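Local coordinates for SusD superfamily protein (Bacteroides vulgatus ATCC 8482, PDB 3JQ0) that probably binds nutrients, most likely sugars, at the outer membrane, at residues A213-N216 with V217-A220. Numbering follows the deposited sequence.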
ATOM      1  N   ALA A 213      12.031  15.569  -3.361  1.00  8.10           N
ATOM      2  CA  ALA A 213      12.212  14.129  -3.484  1.00  7.94           C
ATOM      3  C   ALA A 213      11.223  13.514  -4.470  1.00  7.70           C
ATOM      4  O   ALA A 213      11.594  12.738  -5.368  1.00  8.23           O
ATOM      5  CB  ALA A 213      12.128  13.441  -2.119  1.00  8.35           C
ATOM      6  N   PHE A 214       9.942  13.877  -4.351  1.00  7.79           N
ATOM      7  CA  PHE A 214       8.965  13.393  -5.296  1.00  7.44           C
ATOM      8  C   PHE A 214       9.253  13.849  -6.710  1.00  8.08           C
ATOM      9  O   PHE A 214       9.102  13.081  -7.678  1.00  8.80           O
ATOM     10  CB  PHE A 214       7.533  13.751  -4.869  1.00  8.06           C
ATOM     11  CG  PHE A 214       7.092  13.099  -3.569  1.00  7.34           C
ATOM     12  CD1 PHE A 214       7.128  11.730  -3.385  1.00  8.40           C
ATOM     13  CD2 PHE A 214       6.620  13.869  -2.521  1.00  7.57           C
ATOM     14  CE1 PHE A 214       6.712  11.145  -2.228  1.00  8.83           C
ATOM     15  CE2 PHE A 214       6.202  13.287  -1.342  1.00  8.67           C
ATOM     16  CZ  PHE A 214       6.240  11.930  -1.198  1.00  8.09           C
ATOM     17  N   GLU A 215       9.725  15.089  -6.869  1.00  8.32           N
ATOM     18  CA  GLU A 215      10.136  15.588  -8.189  1.00  8.95           C
ATOM     19  C   GLU A 215      11.277  14.747  -8.745  1.00  9.33           C
ATOM     20  O   GLU A 215      11.316  14.440  -9.935  1.00 10.49           O
ATOM     21  CB  GLU A 215      10.495  17.059  -8.129  1.00  9.57           C
ATOM     22  CG  GLU A 215       9.372  18.014  -7.841  1.00 11.30           C
ATOM     23  CD  GLU A 215       8.409  18.272  -8.970  1.00 11.89           C
ATOM     24  OE1 GLU A 215       8.469  17.568 -10.025  1.00 12.95           O
ATOM     25  OE2 GLU A 215       7.537  19.189  -8.774  1.00 14.22           O
ATOM     26  N   ASN A 216      12.200  14.370  -7.874  1.00  8.56           N
ATOM     27  CA  ASN A 216      13.346  13.553  -8.317  1.00  9.49           C
ATOM     28  C   ASN A 216      12.966  12.192  -8.865  1.00  9.85           C
ATOM     29  O   ASN A 216      13.650  11.650  -9.714  1.00 11.48           O
ATOM     30  CB  ASN A 216      14.362  13.359  -7.222  1.00  9.88           C
ATOM     31  CG  ASN A 216      15.221  14.541  -6.983  1.00 12.59           C
ATOM     32  OD1 ASN A 216      15.347  15.454  -7.800  1.00 14.66           O
ATOM     33  ND2 ASN A 216      15.843  14.525  -5.808  1.00 14.71           N
ATOM     34  N   VAL A 217      11.856  11.644  -8.374  1.00  8.95           N
ATOM     35  CA  VAL A 217      11.373  10.353  -8.908  1.00  9.53           C
ATOM     36  C   VAL A 217      11.193  10.396 -10.425  1.00 10.10           C
ATOM     37  O   VAL A 217      11.456   9.399 -11.124  1.00 10.76           O
ATOM     38  CB  VAL A 217      10.037   9.978  -8.187  1.00  8.69           C
ATOM     39  CG1 VAL A 217       9.357   8.794  -8.867  1.00 10.14           C
ATOM     40  CG2 VAL A 217      10.273   9.733  -6.708  1.00 10.20           C
ATOM     41  N   LYS A 218      10.822  11.565 -10.939  1.00 11.07           N
ATOM     42  CA  LYS A 218      10.629  11.770 -12.356  1.00 12.66           C
ATOM     43  C   LYS A 218      11.893  11.598 -13.183  1.00 12.95           C
ATOM     44  O   LYS A 218      11.814  11.466 -14.411  1.00 15.82           O
ATOM     45  CB  LYS A 218      10.021  13.141 -12.615  1.00 12.17           C
ATOM     46  CG  LYS A 218       8.691  13.409 -11.895  1.00 11.70           C
ATOM     47  CD  LYS A 218       8.182  14.798 -12.185  1.00 12.72           C
ATOM     48  CE  LYS A 218       6.846  15.092 -11.624  1.00 12.74           C
ATOM     49  NZ  LYS A 218       6.481  16.511 -11.787  1.00 14.82           N
ATOM     50  N   LYS A 219      13.054  11.586 -12.536  1.00 12.72           N
ATOM     51  CA  LYS A 219      14.336  11.298 -13.226  1.00 14.11           C
ATOM     52  C   LYS A 219      14.428   9.864 -13.709  1.00 13.70           C
ATOM     53  O   LYS A 219      15.250   9.544 -14.580  1.00 16.33           O
ATOM     54  CB  LYS A 219      15.518  11.556 -12.294  1.00 13.83           C
ATOM     55  CG  LYS A 219      15.728  13.018 -11.957  1.00 15.74           C
ATOM     56  CD  LYS A 219      16.794  13.207 -10.891  1.00 17.45           C
ATOM     57  CE  LYS A 219      17.111  14.681 -10.551  1.00 25.80           C
ATOM     58  NZ  LYS A 219      16.021  15.688 -10.855  1.00 30.87           N
ATOM     59  N   ALA A 220      13.659   8.960 -13.110  1.00 12.17           N
ATOM     60  CA  ALA A 220      13.623   7.600 -13.573  1.00 11.03           C
ATOM     61  C   ALA A 220      12.650   7.493 -14.781  1.00  9.96           C
ATOM     62  O   ALA A 220      11.850   8.387 -15.068  1.00 11.05           O
ATOM     63  CB  ALA A 220      13.221   6.671 -12.441  1.00 11.68           C
TER
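Glu215 OE1 and Lys218 NZ form a salt bridge of 2.9 Å. The ammonium meets the carboxylate on its syn side, somewhat out of its plane. The two side chains run alongside each other. The Lys218 chain is extended, while Glu215 bends at chi2 (-75°), which turns its carboxylate toward the lysine. One residue on, Lys219 NZ bonds Asn216 OD1 at 3.1 Å, tilted 32° from the amide plane. A twist at the last torsion of Lys219 (chi4 24°) brings NZ back to the amide. Asn216 ND2 is held by Gln186 OE1 of helix 182-199, so both ends of the amide are bonded and its rotation is probably fixed. Both i to i+3 pairs lie where the last turn of helix 204-217 runs into the loop toward helix 229-233. Val217 N still bonds Ala213 O in the alpha-helical manner, at 3.2 Å. Lys218 N hydrogen-bonds Glu215 O at 3.1 Å, an i+3 to i bond as in a 3-10 turn. Lys219 N does the same with Asn216 O at 2.9 Å. Val217 to Ala220 form a type I beta turn, closed by Ala220 N to Val217 O. Val217 CG2 packs 3.5 Å from Ala213 O, and the valine side chain also touches Met187. Phe214 is buried between helices 182-199 and 364-377, on Leu194 and Gln370.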